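Local coordinates for protein restriction endonuclease UbaLAI (Unidentified, PDB 5O63) that cleaves DNA as a monomeric Type IIE restriction enzyme, its N-terminal B3 domain, the part described here, binding the cognate DNA sequence, at residues A[25-30]-A[38-43]; A[51-56]-A[88-93]; A[66-71]-A[77-82]. One frame throughout, in Å; residues are numbered along the deposited sequence.

Contact 1: A[25-30]-A[38-43]; sequences FAKVLT and HGVLVP. With nucleotides of chain D.
Lys27 reaches across from strand 19-28 to the short strand 40-41 and gives a hydrogen bond from NZ to the backbone O of Leu41, 2.9 Å long. The bond meets the oxygen at a C=O...N angle of 131°, with the nitrogen tilted modestly from the carbonyl plane. A fully extended chain makes this possible: CG stands anti to the backbone N (chi1 -174°) and the later torsions stay extended, which spends the whole length of the lysine on bridging the two backbones. The same ammonium forms a salt bridge with Asp33, in the loop between the segments, whose other oxygen takes the N-H of Leu41.

Apolar groups lie on both sides of the lysine's methylenes. Phe25, its CG turned away from the backbone N, brings CZ obliquely to CD of Pro43 at 3.7 Å. Leu29 crosses Val40 at about a right angle, its CD2 3.9 Å from Val40 CG1. A valine suits this spot: both its methyls lie near Leu29 CD2, and Val40 CG1 also meets Lys27 CD tip to tip.

Beyond the lysine the 38-43 segment meets DNA. His38 donates from NE2 to N7 of DG6 of chain D (2.8 Å, 166°), while N7 of DA5 of the same strand lies over one face of the imidazole. Leu41 CD2 packs on C5 of DC3 of chain D at 3.6 Å.

Buried lysine charge is thus answered by a carboxylate and a carbonyl, and probably helps to hold in place a recognition segment that carries both a histidine bonded to a purine N7 and an apolar contact to cytosine.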
loop_
_atom_site.group_PDB
_atom_site.type_symbol
_atom_site.label_atom_id
_atom_site.label_comp_id
_atom_site.label_asym_id
_atom_site.label_seq_id
_atom_site.Cartn_x
_atom_site.Cartn_y
_atom_site.Cartn_z
ATOM N N PHE A 25 -2.719 -5.331 -1.833
ATOM C CA PHE A 25 -3.633 -4.659 -0.916
ATOM C C PHE A 25 -3.764 -3.220 -1.400
ATOM O O PHE A 25 -2.771 -2.480 -1.404
ATOM C CB PHE A 25 -3.087 -4.745 0.527
ATOM C CG PHE A 25 -3.653 -3.705 1.468
ATOM C CD1 PHE A 25 -5.018 -3.553 1.690
ATOM C CD2 PHE A 25 -2.791 -2.856 2.146
ATOM C CE1 PHE A 25 -5.516 -2.561 2.582
ATOM C CE2 PHE A 25 -3.255 -1.877 3.032
ATOM C CZ PHE A 25 -4.623 -1.703 3.263
ATOM N N ALA A 26 -4.941 -2.790 -1.813
ATOM C CA ALA A 26 -5.171 -1.411 -2.285
ATOM C C ALA A 26 -6.270 -0.810 -1.441
ATOM O O ALA A 26 -7.263 -1.475 -1.102
ATOM C CB ALA A 26 -5.554 -1.371 -3.717
ATOM N N LYS A 27 -6.078 0.448 -1.111
ATOM C CA LYS A 27 -6.970 1.143 -0.161
ATOM C C LYS A 27 -7.246 2.550 -0.679
ATOM O O LYS A 27 -6.331 3.329 -0.995
ATOM C CB LYS A 27 -6.382 1.223 1.255
ATOM C CG LYS A 27 -7.394 1.810 2.257
ATOM C CD LYS A 27 -6.718 2.227 3.593
ATOM C CE LYS A 27 -7.821 2.720 4.566
ATOM N NZ LYS A 27 -7.190 3.372 5.827
ATOM N N VAL A 28 -8.535 2.892 -0.775
ATOM C CA VAL A 28 -8.911 4.291 -0.918
ATOM C C VAL A 28 -8.834 4.925 0.450
ATOM O O VAL A 28 -9.495 4.460 1.415
ATOM C CB VAL A 28 -10.377 4.437 -1.471
ATOM C CG1 VAL A 28 -10.749 5.871 -1.633
ATOM C CG2 VAL A 28 -10.516 3.623 -2.803
ATOM N N LEU A 29 -7.973 5.931 0.565
ATOM C CA LEU A 29 -7.679 6.475 1.898
ATOM C C LEU A 29 -8.917 7.159 2.470
ATOM O O LEU A 29 -9.831 7.582 1.706
ATOM C CB LEU A 29 -6.525 7.497 1.872
ATOM C CG LEU A 29 -5.204 6.845 1.387
ATOM C CD1 LEU A 29 -4.130 7.945 1.710
ATOM C CD2 LEU A 29 -4.981 5.513 2.043
ATOM N N THR A 30 -8.935 7.334 3.796
ATOM C CA THR A 30 -9.929 8.231 4.422
ATOM C C THR A 30 -9.229 9.549 4.732
ATOM O O THR A 30 -7.948 9.562 4.768
ATOM C CB THR A 30 -10.532 7.665 5.745
ATOM O OG1 THR A 30 -9.596 7.787 6.832
ATOM C CG2 THR A 30 -10.862 6.141 5.606
ATOM N N HIS A 38 -0.513 10.794 10.744
ATOM C CA HIS A 38 -1.507 9.817 11.111
ATOM C C HIS A 38 -1.309 8.439 10.495
ATOM O O HIS A 38 -1.867 7.455 11.014
ATOM C CB HIS A 38 -2.905 10.310 10.654
ATOM C CG HIS A 38 -3.320 11.551 11.349
ATOM N ND1 HIS A 38 -4.271 12.400 10.806
ATOM C CD2 HIS A 38 -2.943 12.103 12.530
ATOM C CE1 HIS A 38 -4.468 13.416 11.630
ATOM N NE2 HIS A 38 -3.678 13.263 12.688
ATOM N N GLY A 39 -0.502 8.370 9.419
ATOM C CA GLY A 39 -0.236 7.068 8.770
ATOM C C GLY A 39 -1.424 6.614 7.946
ATOM O O GLY A 39 -2.447 7.322 7.882
ATOM N N VAL A 40 -1.254 5.462 7.343
ATOM C CA VAL A 40 -2.385 4.828 6.675
ATOM C C VAL A 40 -2.845 3.725 7.609
ATOM O O VAL A 40 -2.114 2.781 7.918
ATOM C CB VAL A 40 -1.987 4.287 5.299
ATOM C CG1 VAL A 40 -3.136 3.395 4.740
ATOM C CG2 VAL A 40 -1.694 5.465 4.361
ATOM N N LEU A 41 -4.137 3.805 7.996
ATOM C CA LEU A 41 -4.682 2.838 8.939
ATOM C C LEU A 41 -4.917 1.484 8.197
ATOM O O LEU A 41 -5.433 1.492 7.078
ATOM C CB LEU A 41 -6.032 3.359 9.531
ATOM C CG LEU A 41 -6.626 2.399 10.567
ATOM C CD1 LEU A 41 -5.770 2.294 11.861
ATOM C CD2 LEU A 41 -8.051 2.990 10.911
ATOM N N VAL A 42 -4.419 0.395 8.790
ATOM C CA VAL A 42 -4.489 -0.923 8.143
ATOM C C VAL A 42 -5.748 -1.616 8.643
ATOM O O VAL A 42 -5.880 -1.853 9.832
ATOM C CB VAL A 42 -3.266 -1.801 8.473
ATOM C CG1 VAL A 42 -3.354 -3.126 7.722
ATOM C CG2 VAL A 42 -1.957 -1.049 8.059
ATOM N N PRO A 43 -6.689 -1.937 7.731
ATOM C CA PRO A 43 -7.881 -2.704 8.170
ATOM C C PRO A 43 -7.482 -4.069 8.674
ATOM O O PRO A 43 -6.486 -4.640 8.159
ATOM C CB PRO A 43 -8.693 -2.849 6.895
ATOM C CG PRO A 43 -8.058 -2.203 5.858
ATOM C CD PRO A 43 -6.669 -1.715 6.286
ATOM P P DG D 6 -7.910 19.305 15.484
ATOM O OP1 DG D 6 -8.736 20.345 16.143
ATOM O OP2 DG D 6 -7.459 19.426 14.080
ATOM O "O5'" DG D 6 -6.567 19.069 16.344
ATOM C "C5'" DG D 6 -6.593 18.998 17.737
ATOM C "C4'" DG D 6 -5.179 18.788 18.254
ATOM O "O4'" DG D 6 -4.819 17.393 17.990
ATOM C "C3'" DG D 6 -4.112 19.637 17.552
ATOM O "O3'" DG D 6 -3.143 19.986 18.499
ATOM C "C2'" DG D 6 -3.441 18.592 16.626
ATOM C "C1'" DG D 6 -3.533 17.358 17.506
ATOM N N9 DG D 6 -3.301 16.153 16.755
ATOM C C8 DG D 6 -3.707 15.855 15.450
ATOM N N7 DG D 6 -3.231 14.694 15.015
ATOM C C5 DG D 6 -2.469 14.215 16.090
ATOM C C6 DG D 6 -1.656 13.067 16.183
ATOM O O6 DG D 6 -1.466 12.168 15.306
ATOM N N1 DG D 6 -1.029 12.951 17.414
ATOM C C2 DG D 6 -1.174 13.870 18.451
ATOM N N2 DG D 6 -0.506 13.599 19.572
ATOM N N3 DG D 6 -1.910 14.989 18.362
ATOM C C4 DG D 6 -2.504 15.111 17.164
ATOM P P DA D 5 -11.669 15.679 11.916
ATOM O OP1 DA D 5 -12.727 16.722 12.175
ATOM O OP2 DA D 5 -10.970 15.639 10.610
ATOM O "O5'" DA D 5 -10.523 15.822 13.014
ATOM C "C5'" DA D 5 -10.895 15.887 14.391
ATOM C "C4'" DA D 5 -9.678 15.812 15.269
ATOM O "O4'" DA D 5 -9.077 14.526 15.123
ATOM C "C3'" DA D 5 -8.558 16.779 14.924
ATOM O "O3'" DA D 5 -8.719 17.940 15.734
ATOM C "C2'" DA D 5 -7.274 15.945 15.284
ATOM C "C1'" DA D 5 -7.850 14.620 15.786
ATOM N N9 DA D 5 -7.034 13.456 15.416
ATOM C C8 DA D 5 -7.078 12.726 14.237
ATOM N N7 DA D 5 -6.246 11.717 14.227
ATOM C C5 DA D 5 -5.608 11.800 15.459
ATOM C C6 DA D 5 -4.576 11.032 16.064
ATOM N N6 DA D 5 -3.988 9.969 15.474
ATOM N N1 DA D 5 -4.189 11.385 17.328
ATOM C C2 DA D 5 -4.778 12.426 17.899
ATOM N N3 DA D 5 -5.757 13.233 17.452
ATOM C C4 DA D 5 -6.148 12.837 16.215
ATOM P P DC D 3 -12.873 3.544 7.318
ATOM O OP1 DC D 3 -13.953 4.006 6.354
ATOM O OP2 DC D 3 -11.554 2.994 6.823
ATOM O "O5'" DC D 3 -12.561 4.730 8.325
ATOM C "C5'" DC D 3 -13.634 5.384 8.930
ATOM C "C4'" DC D 3 -13.160 6.352 9.954
ATOM O "O4'" DC D 3 -12.541 5.653 11.054
ATOM C "C3'" DC D 3 -12.106 7.338 9.466
ATOM O "O3'" DC D 3 -12.815 8.535 9.107
ATOM C "C2'" DC D 3 -11.202 7.520 10.721
ATOM C "C1'" DC D 3 -11.975 6.738 11.794
ATOM N N1 DC D 3 -11.167 6.239 12.864
ATOM C C2 DC D 3 -11.368 6.752 14.156
ATOM O O2 DC D 3 -12.303 7.572 14.338
ATOM N N3 DC D 3 -10.539 6.357 15.173
ATOM C C4 DC D 3 -9.532 5.503 14.935
ATOM N N4 DC D 3 -8.793 5.119 15.971
ATOM C C5 DC D 3 -9.277 4.972 13.594
ATOM C C6 DC D 3 -10.125 5.362 12.603
#

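Contact 2: A[51-56]-A[88-93]; sequences PDMPIS and PERRIT. With nucleotides of chain D; nucleotides of chain C.
Arg90 and Ile55 meet with the methyl CD1 of the isoleucine over one face of the guanidinium, where strand 89-93 passes the irregular 51-56 loop. One residue earlier, Glu89 points to the DNA. Its OE1 accepts from N4 of DC3 of chain D at 2.9 Å and 167°, a match for the amino group of a cytosine.

Arg90 turns to the loop instead. Its CG lies anti to the carbonyl carbon (chi1 -55°) and the chain runs straight to NE, which carries the flat head up to Ile55; Tyr47 is its cation-pi partner. The engineered Met53 brings CE to Arg90 CD, 4.3 Å away. NH1 has two partners: the hydroxyl of Tyr81, and a water in the guanidinium plane that also accepts from Met53 N at 3.1 Å.

Arg91 returns to the DNA. Side-on, NE and NH2 both grip Glu89 OE2, each at 2.9 Å: NE meets the anti lone pair of that oxygen, while NH2 comes to it from above the carboxylate plane. The far edge of the head, NH1 and NH2, straddles O4 of DT5 of chain C, NH1 at 2.9 Å. A methionine here would probably leave thymine O4 without its two donors and Glu89 free to turn away from the cytosine.

Ile92 again faces inward, on Phe50 and Tyr81. Thr93 ends the strand with OG1 donating to OP2 of DC3 of chain C at 2.7 Å.

Glu89 and Arg91 thus bond to bases and Thr93 to a phosphate, while Arg90 and Ile92 pack on the protein, the alternation expected of a strand in the DNA-binding sheet surface of a B3 domain.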
loop_
_atom_site.group_PDB
_atom_site.type_symbol
_atom_site.label_atom_id
_atom_site.label_comp_id
_atom_site.label_asym_id
_atom_site.label_seq_id
_atom_site.Cartn_x
_atom_site.Cartn_y
_atom_site.Cartn_z
ATOM N N PRO A 51 4.116 -8.039 6.727
ATOM C CA PRO A 51 5.002 -9.008 7.375
ATOM C C PRO A 51 4.476 -9.362 8.765
ATOM O O PRO A 51 3.714 -8.595 9.379
ATOM C CB PRO A 51 6.346 -8.256 7.470
ATOM C CG PRO A 51 6.297 -7.266 6.439
ATOM C CD PRO A 51 4.858 -6.829 6.309
ATOM N N ASP A 52 4.856 -10.532 9.255
ATOM C CA ASP A 52 4.561 -10.873 10.626
ATOM C C ASP A 52 5.191 -9.816 11.525
ATOM O O ASP A 52 6.349 -9.434 11.341
ATOM C CB ASP A 52 5.087 -12.269 10.975
ATOM C CG ASP A 52 4.306 -13.374 10.293
ATOM O OD1 ASP A 52 3.084 -13.221 10.104
ATOM O OD2 ASP A 52 4.921 -14.409 9.958
ATOM N N MET A 53 4.408 -9.309 12.464
ATOM C CA MET A 53 4.933 -8.441 13.480
ATOM C C MET A 53 4.540 -9.077 14.787
ATOM O O MET A 53 3.394 -9.001 15.173
ATOM C CB MET A 53 4.382 -7.008 13.385
ATOM C CG MET A 53 4.797 -6.150 14.568
ATOM S SD MET A 53 4.723 -4.384 14.271
ATOM C CE MET A 53 3.081 -4.305 13.606
ATOM N N PRO A 54 5.480 -9.759 15.451
ATOM C CA PRO A 54 5.068 -10.318 16.734
ATOM C C PRO A 54 4.693 -9.192 17.696
ATOM O O PRO A 54 5.328 -8.133 17.728
ATOM C CB PRO A 54 6.307 -11.076 17.198
ATOM C CG PRO A 54 7.432 -10.292 16.587
ATOM C CD PRO A 54 6.936 -9.841 15.248
ATOM N N ILE A 55 3.592 -9.397 18.405
ATOM C CA ILE A 55 3.165 -8.494 19.476
ATOM C C ILE A 55 3.330 -9.298 20.768
ATOM O O ILE A 55 2.448 -10.083 21.146
ATOM C CB ILE A 55 1.694 -8.019 19.272
ATOM C CG1 ILE A 55 1.595 -7.111 18.049
ATOM C CG2 ILE A 55 1.167 -7.249 20.465
ATOM C CD1 ILE A 55 1.163 -7.842 16.871
ATOM N N SER A 56 4.483 -9.133 21.415
ATOM C CA SER A 56 4.883 -9.986 22.526
ATOM C C SER A 56 4.063 -9.669 23.754
ATOM O O SER A 56 3.872 -10.514 24.644
ATOM C CB SER A 56 6.371 -9.805 22.828
ATOM O OG SER A 56 6.679 -8.429 23.032
ATOM N N PRO A 88 -7.000 -0.974 19.962
ATOM C CA PRO A 88 -5.651 -1.228 19.392
ATOM C C PRO A 88 -5.711 -1.157 17.885
ATOM O O PRO A 88 -6.751 -1.517 17.315
ATOM C CB PRO A 88 -5.349 -2.650 19.821
ATOM C CG PRO A 88 -6.745 -3.314 19.866
ATOM C CD PRO A 88 -7.749 -2.226 20.203
ATOM N N GLU A 89 -4.664 -0.742 17.209
ATOM C CA GLU A 89 -4.758 -0.655 15.740
ATOM C C GLU A 89 -3.337 -0.641 15.165
ATOM O O GLU A 89 -2.360 -0.546 15.935
ATOM C CB GLU A 89 -5.531 0.595 15.291
ATOM C CG GLU A 89 -4.698 1.904 15.468
ATOM C CD GLU A 89 -5.538 3.146 15.146
ATOM O OE1 GLU A 89 -6.816 3.091 15.242
ATOM O OE2 GLU A 89 -4.892 4.148 14.792
ATOM N N ARG A 90 -3.259 -0.791 13.856
ATOM C CA ARG A 90 -1.997 -0.800 13.115
ATOM C C ARG A 90 -2.033 0.188 11.971
ATOM O O ARG A 90 -3.041 0.430 11.315
ATOM C CB ARG A 90 -1.668 -2.224 12.576
ATOM C CG ARG A 90 -1.662 -3.271 13.656
ATOM C CD ARG A 90 -1.157 -4.563 13.171
ATOM N NE ARG A 90 -1.455 -5.559 14.192
ATOM C CZ ARG A 90 -1.027 -6.802 14.122
ATOM N NH1 ARG A 90 -0.278 -7.150 13.092
ATOM N NH2 ARG A 90 -1.340 -7.675 15.088
ATOM N N ARG A 91 -0.858 0.816 11.731
ATOM C CA ARG A 91 -0.709 1.857 10.721
ATOM C C ARG A 91 0.545 1.584 9.934
ATOM O O ARG A 91 1.502 1.018 10.519
ATOM C CB ARG A 91 -0.571 3.244 11.378
ATOM C CG ARG A 91 -1.763 3.650 12.227
ATOM C CD ARG A 91 -1.372 4.932 12.934
ATOM N NE ARG A 91 -2.355 5.232 13.966
ATOM C CZ ARG A 91 -2.249 6.209 14.872
ATOM N NH1 ARG A 91 -1.194 7.061 14.843
ATOM N NH2 ARG A 91 -3.196 6.318 15.816
ATOM N N ILE A 92 0.586 1.993 8.670
ATOM C CA ILE A 92 1.852 2.144 7.926
ATOM C C ILE A 92 2.208 3.619 7.982
ATOM O O ILE A 92 1.348 4.500 7.833
ATOM C CB ILE A 92 1.728 1.714 6.432
ATOM C CG1 ILE A 92 1.016 0.353 6.363
ATOM C CG2 ILE A 92 3.137 1.706 5.803
ATOM C CD1 ILE A 92 1.796 -0.773 7.130
ATOM N N THR A 93 3.506 3.886 8.189
ATOM C CA THR A 93 4.030 5.249 8.143
ATOM C C THR A 93 5.378 5.283 7.371
ATOM O O THR A 93 5.877 4.233 6.905
ATOM C CB THR A 93 4.286 5.822 9.570
ATOM O OG1 THR A 93 5.342 5.059 10.195
ATOM C CG2 THR A 93 3.067 5.746 10.469
ATOM P P DC D 3 -12.873 3.544 7.318
ATOM O OP1 DC D 3 -13.953 4.006 6.354
ATOM O OP2 DC D 3 -11.554 2.994 6.823
ATOM O "O5'" DC D 3 -12.561 4.730 8.325
ATOM C "C5'" DC D 3 -13.634 5.384 8.930
ATOM C "C4'" DC D 3 -13.160 6.352 9.954
ATOM O "O4'" DC D 3 -12.541 5.653 11.054
ATOM C "C3'" DC D 3 -12.106 7.338 9.466
ATOM O "O3'" DC D 3 -12.815 8.535 9.107
ATOM C "C2'" DC D 3 -11.202 7.520 10.721
ATOM C "C1'" DC D 3 -11.975 6.738 11.794
ATOM N N1 DC D 3 -11.167 6.239 12.864
ATOM C C2 DC D 3 -11.368 6.752 14.156
ATOM O O2 DC D 3 -12.303 7.572 14.338
ATOM N N3 DC D 3 -10.539 6.357 15.173
ATOM C C4 DC D 3 -9.532 5.503 14.935
ATOM N N4 DC D 3 -8.793 5.119 15.971
ATOM C C5 DC D 3 -9.277 4.972 13.594
ATOM C C6 DC D 3 -10.125 5.362 12.603
ATOM P P DT C 5 1.935 6.675 24.001
ATOM O OP1 DT C 5 2.433 6.731 25.401
ATOM O OP2 DT C 5 1.577 5.449 23.288
ATOM O "O5'" DT C 5 0.633 7.633 23.905
ATOM C "C5'" DT C 5 0.676 8.860 24.619
ATOM C "C4'" DT C 5 -0.597 9.677 24.415
ATOM O "O4'" DT C 5 -0.674 10.049 22.994
ATOM C "C3'" DT C 5 -1.907 8.995 24.768
ATOM O "O3'" DT C 5 -2.779 9.959 25.304
ATOM C "C2'" DT C 5 -2.440 8.567 23.384
ATOM C "C1'" DT C 5 -1.960 9.762 22.549
ATOM N N1 DT C 5 -1.893 9.481 21.142
ATOM C C2 DT C 5 -2.484 10.367 20.253
ATOM O O2 DT C 5 -2.996 11.388 20.618
ATOM N N3 DT C 5 -2.456 10.001 18.938
ATOM C C4 DT C 5 -1.898 8.857 18.414
ATOM O O4 DT C 5 -1.933 8.614 17.234
ATOM C C5 DT C 5 -1.248 7.965 19.393
ATOM C C7 DT C 5 -0.592 6.681 18.923
ATOM C C6 DT C 5 -1.279 8.318 20.690
ATOM P P DC C 3 7.115 6.389 13.150
ATOM O OP1 DC C 3 7.867 5.142 13.521
ATOM O OP2 DC C 3 5.755 6.208 12.622
ATOM O "O5'" DC C 3 6.977 7.197 14.520
ATOM C "C5'" DC C 3 8.198 7.373 15.325
ATOM C "C4'" DC C 3 7.888 8.298 16.493
ATOM O "O4'" DC C 3 7.450 9.560 15.988
ATOM C "C3'" DC C 3 6.784 7.898 17.417
ATOM O "O3'" DC C 3 7.214 6.927 18.343
ATOM C "C2'" DC C 3 6.485 9.215 18.144
ATOM C "C1'" DC C 3 6.657 10.194 17.020
ATOM N N1 DC C 3 5.390 10.661 16.392
ATOM C C2 DC C 3 4.707 11.684 17.012
ATOM O O2 DC C 3 5.103 12.069 18.116
ATOM N N3 DC C 3 3.655 12.223 16.389
ATOM C C4 DC C 3 3.198 11.709 15.202
ATOM N N4 DC C 3 2.146 12.299 14.637
ATOM C C5 DC C 3 3.872 10.627 14.536
ATOM C C6 DC C 3 4.993 10.154 15.175
HETATM O O HOH W 1 1.367 -9.663 12.494
#

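Contact 3: A[66-71]-A[77-82]; sequences FPAFDS and KTLAYK. With nucleotides of chain C.
Strands 66-70 and 77-82 pair as the antiparallel arms of a hairpin, twisted strongly (126° between their directions), with Phe66 opposite Leu79 and Ala68 opposite Lys77 as hydrogen-bonded pairs and Pro67 opposite Thr78 as the non-hydrogen-bonded pair between them. Four N-H...O bonds hold it, two in each hydrogen-bonded pair, among them Phe66 N to Leu79 O at 2.9 Å. Proline suits the middle place, where the register asks for no amide donor to the other arm; its CA instead makes a C-H...O contact of 3.3 Å to Lys77 O.

On the face with Phe66, Ala68 and Leu79 the side chains interlock. Phe66 has CG between its backbone N and carbonyl carbon (chi1 65°), which swings the ring over the neighbouring strand. There Leu79 CB makes a CH-pi contact 4.1 Å from the ring centroid, and Tyr81 CB comes to the ring's edge at CE2, 3.9 Å away. Ala68 is small enough to let Leu79 CD1 close to 3.7 Å from its CB. Tyr123 of the next strand meets the phenyl edge-to-face, extending the apolar layer.

Toward the turn, the aliphatic part of Lys77 lies against Asp70, CD on CB at 3.6 Å; the aspartate's OD1 takes the amide of Ser73 within the turn. At the other end Lys82, bent at chi2 and chi3, donates from NZ to OP1 of DC3 of chain C at 2.7 Å.

The hairpin therefore combines backbone bonds and an apolar inner layer in its body with a lysine at the DNA end whose charge probably helps to neutralise the phosphates.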
loop_
_atom_site.group_PDB
_atom_site.type_symbol
_atom_site.label_atom_id
_atom_site.label_comp_id
_atom_site.label_asym_id
_atom_site.label_seq_id
_atom_site.Cartn_x
_atom_site.Cartn_y
_atom_site.Cartn_z
ATOM N N PHE A 66 9.836 -2.560 7.364
ATOM C CA PHE A 66 10.008 -3.470 6.238
ATOM C C PHE A 66 10.413 -2.714 4.980
ATOM O O PHE A 66 10.078 -1.546 4.776
ATOM C CB PHE A 66 8.741 -4.325 6.009
ATOM C CG PHE A 66 7.542 -3.556 5.606
ATOM C CD1 PHE A 66 7.172 -3.443 4.278
ATOM C CD2 PHE A 66 6.726 -2.987 6.566
ATOM C CE1 PHE A 66 6.023 -2.768 3.904
ATOM C CE2 PHE A 66 5.581 -2.290 6.194
ATOM C CZ PHE A 66 5.238 -2.165 4.846
ATOM N N PRO A 67 11.197 -3.374 4.125
ATOM C CA PRO A 67 11.662 -2.658 2.935
ATOM C C PRO A 67 10.556 -2.649 1.892
ATOM O O PRO A 67 9.788 -3.617 1.813
ATOM C CB PRO A 67 12.891 -3.480 2.478
ATOM C CG PRO A 67 12.671 -4.793 3.036
ATOM C CD PRO A 67 11.823 -4.703 4.265
ATOM N N ALA A 68 10.431 -1.584 1.119
ATOM C CA ALA A 68 9.399 -1.520 0.080
ATOM C C ALA A 68 9.934 -0.661 -1.020
ATOM O O ALA A 68 10.588 0.364 -0.751
ATOM C CB ALA A 68 8.083 -0.925 0.613
ATOM N N PHE A 69 9.704 -1.071 -2.255
ATOM C CA PHE A 69 10.119 -0.291 -3.400
ATOM C C PHE A 69 9.077 0.770 -3.685
ATOM O O PHE A 69 7.905 0.474 -3.926
ATOM C CB PHE A 69 10.330 -1.183 -4.605
ATOM C CG PHE A 69 10.850 -0.459 -5.782
ATOM C CD1 PHE A 69 12.232 -0.143 -5.890
ATOM C CD2 PHE A 69 10.011 -0.073 -6.783
ATOM C CE1 PHE A 69 12.710 0.494 -7.019
ATOM C CE2 PHE A 69 10.501 0.557 -7.925
ATOM C CZ PHE A 69 11.865 0.862 -8.029
ATOM N N ASP A 70 9.484 2.035 -3.607
ATOM C CA ASP A 70 8.577 3.145 -3.821
ATOM C C ASP A 70 8.505 3.464 -5.283
ATOM O O ASP A 70 9.481 3.883 -5.905
ATOM C CB ASP A 70 9.053 4.382 -3.047
ATOM C CG ASP A 70 8.130 5.525 -3.225
ATOM O OD1 ASP A 70 8.210 6.240 -4.220
ATOM O OD2 ASP A 70 7.300 5.729 -2.339
ATOM N N SER A 71 7.343 3.201 -5.904
ATOM C CA SER A 71 7.224 3.346 -7.324
ATOM C C SER A 71 7.359 4.790 -7.775
ATOM O O SER A 71 7.860 5.037 -8.841
ATOM C CB SER A 71 5.853 2.776 -7.766
ATOM O OG SER A 71 5.635 2.927 -9.179
ATOM N N LYS A 77 12.904 1.879 -0.210
ATOM C CA LYS A 77 12.709 2.640 1.023
ATOM C C LYS A 77 12.428 1.669 2.161
ATOM O O LYS A 77 12.324 0.444 1.955
ATOM C CB LYS A 77 11.592 3.673 0.838
ATOM C CG LYS A 77 12.037 4.764 -0.133
ATOM C CD LYS A 77 11.006 5.869 -0.404
ATOM C CE LYS A 77 11.762 6.989 -1.152
ATOM N NZ LYS A 77 13.232 7.037 -0.778
ATOM N N THR A 78 12.379 2.205 3.369
ATOM C CA THR A 78 11.970 1.435 4.542
ATOM C C THR A 78 10.644 2.047 5.047
ATOM O O THR A 78 10.563 3.249 5.313
ATOM C CB THR A 78 13.020 1.454 5.666
ATOM O OG1 THR A 78 14.229 0.824 5.188
ATOM C CG2 THR A 78 12.533 0.677 6.878
ATOM N N LEU A 79 9.604 1.235 5.066
ATOM C CA LEU A 79 8.375 1.685 5.710
ATOM C C LEU A 79 8.318 1.193 7.123
ATOM O O LEU A 79 8.967 0.158 7.471
ATOM C CB LEU A 79 7.162 1.120 4.890
ATOM C CG LEU A 79 7.110 1.673 3.474
ATOM C CD1 LEU A 79 5.830 1.086 2.810
ATOM C CD2 LEU A 79 7.172 3.216 3.414
ATOM N N ALA A 80 7.528 1.895 7.956
ATOM C CA ALA A 80 7.319 1.451 9.335
ATOM C C ALA A 80 5.929 0.894 9.489
ATOM O O ALA A 80 4.967 1.429 8.926
ATOM C CB ALA A 80 7.556 2.600 10.371
ATOM N N TYR A 81 5.845 -0.188 10.226
ATOM C CA TYR A 81 4.557 -0.883 10.481
ATOM C C TYR A 81 4.332 -0.770 11.998
ATOM O O TYR A 81 5.127 -1.314 12.825
ATOM C CB TYR A 81 4.683 -2.310 9.976
ATOM C CG TYR A 81 3.489 -3.225 10.100
ATOM C CD1 TYR A 81 2.174 -2.732 10.196
ATOM C CD2 TYR A 81 3.661 -4.613 10.033
ATOM C CE1 TYR A 81 1.090 -3.611 10.267
ATOM C CE2 TYR A 81 2.586 -5.482 10.115
ATOM C CZ TYR A 81 1.313 -4.970 10.231
ATOM O OH TYR A 81 0.264 -5.850 10.314
ATOM N N LYS A 82 3.324 0.021 12.381
ATOM C CA LYS A 82 3.148 0.398 13.777
ATOM C C LYS A 82 1.988 -0.305 14.440
ATOM O O LYS A 82 0.911 -0.380 13.832
ATOM C CB LYS A 82 2.931 1.924 13.898
ATOM C CG LYS A 82 3.875 2.784 13.034
ATOM C CD LYS A 82 5.350 2.753 13.567
ATOM C CE LYS A 82 5.422 3.385 14.924
ATOM N NZ LYS A 82 6.864 3.393 15.335
ATOM P P DC C 3 7.115 6.389 13.150
ATOM O OP1 DC C 3 7.867 5.142 13.521
ATOM O OP2 DC C 3 5.755 6.208 12.622
ATOM O "O5'" DC C 3 6.977 7.197 14.520
ATOM C "C5'" DC C 3 8.198 7.373 15.325
ATOM C "C4'" DC C 3 7.888 8.298 16.493
ATOM O "O4'" DC C 3 7.450 9.560 15.988
ATOM C "C3'" DC C 3 6.784 7.898 17.417
ATOM O "O3'" DC C 3 7.214 6.927 18.343
ATOM C "C2'" DC C 3 6.485 9.215 18.144
ATOM C "C1'" DC C 3 6.657 10.194 17.020
ATOM N N1 DC C 3 5.390 10.661 16.392
ATOM C C2 DC C 3 4.707 11.684 17.012
ATOM O O2 DC C 3 5.103 12.069 18.116
ATOM N N3 DC C 3 3.655 12.223 16.389
ATOM C C4 DC C 3 3.198 11.709 15.202
ATOM N N4 DC C 3 2.146 12.299 14.637
ATOM C C5 DC C 3 3.872 10.627 14.536
ATOM C C6 DC C 3 4.993 10.154 15.175
#

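Strand 89-93 joins the three contacts into one sheet: it lies between strand 40-41 of contact 1 and strand 75-84 of contact 3, with backbone bonds such as Val40 N to Ile92 O and Arg91 O to Lys82 N. Contacts 1 and 3 are buried, whereas contact 2 is smaller and only partly so. Contact 3 is regular pairing between sheet neighbours. Contact 1 instead spans strands far apart in the sheet order through side chains, and contact 2 sets a loop against a strand with a water between them. All three carry DNA-binding residues: bases are hydrogen-bonded from 38-43 and 88-93, while phosphates are met from all three contacts.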